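Local atomic coordinates of putative dioxygenase (1H-3-hydroxy-4-oxoquinaldine 2,4-dioxygenase) (PDB entry 6RA3), a protein that cleaves the quinolone ring of the Pseudomonas quinolone signal with dioxygen, forming N-octanoylanthranilate and carbon monoxide. Residues L28-G40 and V52-N64. Numbering follows the deposited sequence.
Sequences LSGWAHDLRAYDG and VRVCWRGHGPDRN
Trp56 turns the edge of its indole to the backbone of 28-40, and NE1 donates to Ser29 O at 2.7 Å from above the carbonyl plane, with a weak second bond to Gly30 O. The far end of the ring meets Leu28, whose CD2 lies 3.8 Å from Trp56 CH2. Beside the pyrrole end, where Trp56 CD1 lies over the His59 ring, Ala32 N donates to His59 NE2 within the ring plane, at 3.0 Å. At the other end, Arg53 bends at chi3 (-70°) and sends NH1 to Asp39 OD1, a salt bridge of 2.7 Å on the anti side of the carboxylate and somewhat out of its plane. Leu35 CD1 lies over one face of the guanidinium, offset toward its rim, while Asp15 takes NH2 in a further salt bridge. Between these ends, Cys55 SG packs on Leu35 CG, and two waters link Val54 O to Ser29. This is the loop after strand 24-28 of the alpha/beta-hydrolase fold, held against the end of the neighbouring strand 51-54. Gly30 N donates a hydrogen bond to His33 NE2 within the loop. Trp31 lies near His97, the probable substrate-binding residue. His59 ND1 donates to Arg57 O within the type II turn 56-59, fixing the imidazole's rotation; with NE2 accepting, this is consistent with a neutral ring protonated on ND1.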
loop_
_atom_site.group_PDB
_atom_site.type_symbol
_atom_site.label_atom_id
_atom_site.label_comp_id
_atom_site.label_asym_id
_atom_site.label_seq_id
_atom_site.Cartn_x
_atom_site.Cartn_y
_atom_site.Cartn_z
ATOM N N LEU A 28 7.951 -16.795 -6.282
ATOM C CA LEU A 28 6.690 -17.491 -6.056
ATOM C C LEU A 28 6.760 -17.987 -4.632
ATOM O O LEU A 28 7.720 -18.676 -4.267
ATOM C CB LEU A 28 6.496 -18.648 -7.031
ATOM C CG LEU A 28 6.468 -18.273 -8.507
ATOM C CD1 LEU A 28 6.608 -19.517 -9.364
ATOM C CD2 LEU A 28 5.212 -17.504 -8.881
ATOM N N SER A 29 5.774 -17.601 -3.825
ATOM C CA SER A 29 5.788 -17.904 -2.411
ATOM C C SER A 29 5.063 -19.236 -2.178
ATOM O O SER A 29 4.548 -19.861 -3.107
ATOM C CB SER A 29 5.161 -16.755 -1.616
ATOM O OG SER A 29 5.867 -15.532 -1.810
ATOM N N GLY A 30 5.077 -19.694 -0.935
ATOM C CA GLY A 30 4.332 -20.870 -0.529
ATOM C C GLY A 30 2.874 -20.529 -0.266
ATOM O O GLY A 30 2.390 -19.449 -0.606
ATOM N N TRP A 31 2.161 -21.472 0.355
ATOM C CA TRP A 31 0.746 -21.261 0.632
ATOM C C TRP A 31 0.624 -20.354 1.837
ATOM O O TRP A 31 1.382 -20.477 2.787
ATOM C CB TRP A 31 0.004 -22.580 0.893
ATOM C CG TRP A 31 -0.298 -23.316 -0.319
ATOM C CD1 TRP A 31 0.505 -24.216 -0.919
ATOM C CD2 TRP A 31 -1.481 -23.214 -1.144
ATOM N NE1 TRP A 31 -0.088 -24.685 -2.052
ATOM C CE2 TRP A 31 -1.310 -24.091 -2.209
ATOM C CE3 TRP A 31 -2.663 -22.478 -1.065
ATOM C CZ2 TRP A 31 -2.274 -24.274 -3.189
ATOM C CZ3 TRP A 31 -3.603 -22.637 -2.050
ATOM C CH2 TRP A 31 -3.413 -23.535 -3.094
ATOM N N ALA A 32 -0.328 -19.420 1.782
ATOM C CA ALA A 32 -0.708 -18.585 2.915
ATOM C C ALA A 32 0.281 -17.479 3.213
ATOM O O ALA A 32 0.353 -17.011 4.345
ATOM C CB ALA A 32 -0.912 -19.392 4.210
ATOM N N HIS A 33 1.058 -17.036 2.237
ATOM C CA HIS A 33 1.853 -15.846 2.460
ATOM C C HIS A 33 2.152 -15.266 1.096
ATOM O O HIS A 33 1.817 -15.853 0.061
ATOM C CB HIS A 33 3.108 -16.119 3.326
ATOM C CG HIS A 33 4.113 -17.040 2.714
ATOM N ND1 HIS A 33 5.352 -17.242 3.278
ATOM C CD2 HIS A 33 4.071 -17.823 1.610
ATOM C CE1 HIS A 33 6.038 -18.096 2.541
ATOM N NE2 HIS A 33 5.281 -18.474 1.529
ATOM N N ASP A 34 2.714 -14.060 1.106
ATOM C CA ASP A 34 2.750 -13.282 -0.123
ATOM C C ASP A 34 4.174 -12.868 -0.487
ATOM O O ASP A 34 5.146 -13.446 0.004
ATOM C CB ASP A 34 1.828 -12.066 0.021
ATOM C CG ASP A 34 2.252 -11.126 1.131
ATOM O OD1 ASP A 34 3.306 -11.362 1.766
ATOM O OD2 ASP A 34 1.517 -10.138 1.381
ATOM N N LEU A 35 4.302 -11.841 -1.318
ATOM C CA LEU A 35 5.596 -11.501 -1.874
ATOM C C LEU A 35 6.562 -10.978 -0.818
ATOM O O LEU A 35 7.779 -10.983 -1.058
ATOM C CB LEU A 35 5.369 -10.548 -3.049
ATOM C CG LEU A 35 4.463 -9.337 -2.879
ATOM C CD1 LEU A 35 4.964 -8.479 -1.721
ATOM C CD2 LEU A 35 4.399 -8.546 -4.192
ATOM N N ARG A 36 6.083 -10.631 0.383
ATOM C CA ARG A 36 6.972 -10.330 1.504
ATOM C C ARG A 36 7.855 -11.508 1.905
ATOM O O ARG A 36 8.791 -11.320 2.696
ATOM C CB ARG A 36 6.189 -9.906 2.750
ATOM C CG ARG A 36 5.173 -8.760 2.551
ATOM C CD ARG A 36 4.372 -8.468 3.844
ATOM N NE ARG A 36 5.271 -8.013 4.914
ATOM C CZ ARG A 36 5.441 -6.743 5.302
ATOM N NH1 ARG A 36 4.765 -5.750 4.725
ATOM N NH2 ARG A 36 6.298 -6.460 6.286
ATOM N N ALA A 37 7.558 -12.720 1.435
ATOM C CA ALA A 37 8.486 -13.826 1.639
ATOM C C ALA A 37 9.843 -13.535 1.002
ATOM O O ALA A 37 10.831 -14.203 1.336
ATOM C CB ALA A 37 7.923 -15.134 1.070
ATOM N N TYR A 38 9.906 -12.556 0.094
ATOM C CA TYR A 38 11.109 -12.257 -0.675
ATOM C C TYR A 38 11.628 -10.849 -0.422
ATOM O O TYR A 38 12.501 -10.387 -1.153
ATOM C CB TYR A 38 10.848 -12.475 -2.158
ATOM C CG TYR A 38 10.669 -13.942 -2.470
ATOM C CD1 TYR A 38 11.769 -14.747 -2.746
ATOM C CD2 TYR A 38 9.416 -14.533 -2.451
ATOM C CE1 TYR A 38 11.626 -16.089 -3.030
ATOM C CE2 TYR A 38 9.253 -15.890 -2.738
ATOM C CZ TYR A 38 10.373 -16.663 -3.017
ATOM O OH TYR A 38 10.250 -18.004 -3.294
ATOM N N ASP A 39 11.153 -10.176 0.631
ATOM C CA ASP A 39 11.704 -8.868 0.982
ATOM C C ASP A 39 13.202 -8.953 1.229
ATOM O O ASP A 39 13.949 -8.044 0.854
ATOM C CB ASP A 39 11.027 -8.306 2.230
ATOM C CG ASP A 39 9.679 -7.646 1.934
ATOM O OD1 ASP A 39 9.361 -7.436 0.744
ATOM O OD2 ASP A 39 8.948 -7.352 2.898
ATOM N N GLY A 40 13.656 -10.016 1.903
ATOM C CA GLY A 40 15.064 -10.116 2.250
ATOM C C GLY A 40 15.957 -10.315 1.042
ATOM O O GLY A 40 17.066 -9.783 0.991
ATOM N N VAL A 52 10.288 -9.913 -10.757
ATOM C CA VAL A 52 8.830 -9.819 -10.646
ATOM C C VAL A 52 8.433 -10.735 -9.496
ATOM O O VAL A 52 8.616 -11.958 -9.583
ATOM C CB VAL A 52 8.117 -10.230 -11.948
ATOM C CG1 VAL A 52 6.589 -10.323 -11.744
ATOM C CG2 VAL A 52 8.439 -9.306 -13.080
ATOM N N ARG A 53 7.938 -10.157 -8.408
ATOM C CA ARG A 53 7.445 -10.946 -7.283
ATOM C C ARG A 53 5.943 -11.147 -7.454
ATOM O O ARG A 53 5.212 -10.185 -7.702
ATOM C CB ARG A 53 7.752 -10.277 -5.949
ATOM C CG ARG A 53 9.212 -10.046 -5.675
ATOM C CD ARG A 53 9.429 -9.631 -4.245
ATOM N NE ARG A 53 8.895 -8.287 -4.040
ATOM C CZ ARG A 53 8.736 -7.704 -2.860
ATOM N NH1 ARG A 53 9.058 -8.335 -1.737
ATOM N NH2 ARG A 53 8.259 -6.471 -2.811
ATOM N N VAL A 54 5.488 -12.400 -7.361
ATOM C CA VAL A 54 4.126 -12.759 -7.736
ATOM C C VAL A 54 3.404 -13.341 -6.530
ATOM O O VAL A 54 3.946 -14.177 -5.804
ATOM C CB VAL A 54 4.096 -13.761 -8.901
ATOM C CG1 VAL A 54 2.673 -14.211 -9.170
ATOM C CG2 VAL A 54 4.689 -13.158 -10.141
ATOM N N CYS A 55 2.168 -12.899 -6.338
ATOM C CA CYS A 55 1.277 -13.428 -5.317
ATOM C C CYS A 55 0.318 -14.413 -5.972
ATOM O O CYS A 55 -0.071 -14.231 -7.122
ATOM C CB CYS A 55 0.472 -12.302 -4.653
ATOM S SG CYS A 55 1.372 -11.171 -3.591
ATOM N N TRP A 56 -0.037 -15.477 -5.243
ATOM C CA TRP A 56 -1.108 -16.361 -5.694
ATOM C C TRP A 56 -2.463 -15.649 -5.624
ATOM O O TRP A 56 -2.657 -14.699 -4.861
ATOM C CB TRP A 56 -1.161 -17.623 -4.827
ATOM C CG TRP A 56 0.139 -18.318 -4.672
ATOM C CD1 TRP A 56 0.801 -18.579 -3.502
ATOM C CD2 TRP A 56 0.952 -18.843 -5.725
ATOM N NE1 TRP A 56 1.972 -19.242 -3.769
ATOM C CE2 TRP A 56 2.088 -19.409 -5.129
ATOM C CE3 TRP A 56 0.820 -18.892 -7.121
ATOM C CZ2 TRP A 56 3.099 -20.017 -5.879
ATOM C CZ3 TRP A 56 1.829 -19.483 -7.860
ATOM C CH2 TRP A 56 2.938 -20.059 -7.235
ATOM N N ARG A 57 -3.393 -16.110 -6.451
ATOM C CA ARG A 57 -4.782 -15.686 -6.331
ATOM C C ARG A 57 -5.255 -15.884 -4.896
ATOM O O ARG A 57 -4.819 -16.797 -4.198
ATOM C CB ARG A 57 -5.668 -16.433 -7.348
ATOM C CG ARG A 57 -5.998 -17.895 -7.039
ATOM C CD ARG A 57 -7.038 -18.441 -8.000
ATOM N NE ARG A 57 -6.687 -18.328 -9.408
ATOM C CZ ARG A 57 -7.480 -18.721 -10.393
ATOM N NH1 ARG A 57 -8.676 -19.233 -10.122
ATOM N NH2 ARG A 57 -7.094 -18.601 -11.651
ATOM N N GLY A 58 -6.068 -14.941 -4.415
ATOM C CA GLY A 58 -6.519 -14.975 -3.039
ATOM C C GLY A 58 -5.484 -14.611 -1.993
ATOM O O GLY A 58 -5.808 -14.618 -0.798
ATOM N N HIS A 59 -4.247 -14.298 -2.392
ATOM C CA HIS A 59 -3.179 -13.971 -1.457
ATOM C C HIS A 59 -2.787 -12.499 -1.480
ATOM O O HIS A 59 -1.941 -12.084 -0.670
ATOM C CB HIS A 59 -1.916 -14.810 -1.763
ATOM C CG HIS A 59 -2.036 -16.251 -1.386
ATOM N ND1 HIS A 59 -2.892 -17.120 -2.027
ATOM C CD2 HIS A 59 -1.436 -16.965 -0.410
ATOM C CE1 HIS A 59 -2.785 -18.320 -1.483
ATOM N NE2 HIS A 59 -1.909 -18.251 -0.502
ATOM N N GLY A 60 -3.345 -11.719 -2.390
ATOM C CA GLY A 60 -3.027 -10.308 -2.488
ATOM C C GLY A 60 -3.671 -9.508 -1.370
ATOM O O GLY A 60 -4.154 -10.071 -0.381
ATOM N N PRO A 61 -3.705 -8.173 -1.512
ATOM C CA PRO A 61 -4.398 -7.353 -0.501
ATOM C C PRO A 61 -5.881 -7.682 -0.382
ATOM O O PRO A 61 -6.412 -7.567 0.716
ATOM C CB PRO A 61 -4.157 -5.896 -0.963
ATOM C CG PRO A 61 -3.576 -5.972 -2.316
ATOM C CD PRO A 61 -3.019 -7.359 -2.533
ATOM N N ASP A 62 -6.554 -8.109 -1.457
ATOM C CA ASP A 62 -7.961 -8.489 -1.382
ATOM C C ASP A 62 -8.068 -9.877 -0.759
ATOM O O ASP A 62 -7.738 -10.878 -1.398
ATOM C CB ASP A 62 -8.600 -8.446 -2.768
ATOM C CG ASP A 62 -10.048 -8.956 -2.774
ATOM O OD1 ASP A 62 -10.591 -9.294 -1.681
ATOM O OD2 ASP A 62 -10.649 -9.037 -3.880
ATOM N N ARG A 63 -8.521 -9.951 0.491
ATOM C CA ARG A 63 -8.583 -11.237 1.186
ATOM C C ARG A 63 -9.984 -11.842 1.219
ATOM O O ARG A 63 -10.266 -12.715 2.054
ATOM C CB ARG A 63 -8.016 -11.103 2.579
ATOM C CG ARG A 63 -6.515 -10.880 2.580
ATOM C CD ARG A 63 -5.713 -11.962 1.760
ATOM N NE ARG A 63 -4.305 -11.592 1.764
ATOM C CZ ARG A 63 -3.544 -11.692 2.831
ATOM N NH1 ARG A 63 -4.034 -12.198 3.953
ATOM N NH2 ARG A 63 -2.302 -11.293 2.781
ATOM N N ASN A 64 -10.835 -11.457 0.276
ATOM C CA ASN A 64 -12.073 -12.189 0.085
ATOM C C ASN A 64 -11.757 -13.632 -0.308
ATOM O O ASN A 64 -10.726 -13.938 -0.924
ATOM C CB ASN A 64 -12.930 -11.537 -0.991
ATOM C CG ASN A 64 -13.787 -10.358 -0.445
ATOM O OD1 ASN A 64 -14.125 -10.324 0.733
ATOM N ND2 ASN A 64 -14.167 -9.434 -1.326
HETATM O O HOH W 1 3.254 -16.487 -4.598
HETATM O O HOH W 2 6.482 -14.200 -4.308
HETATM O O HOH W 3 1.412 -15.491 -2.526
HETATM O O HOH W 4 -0.995 -9.755 0.587
#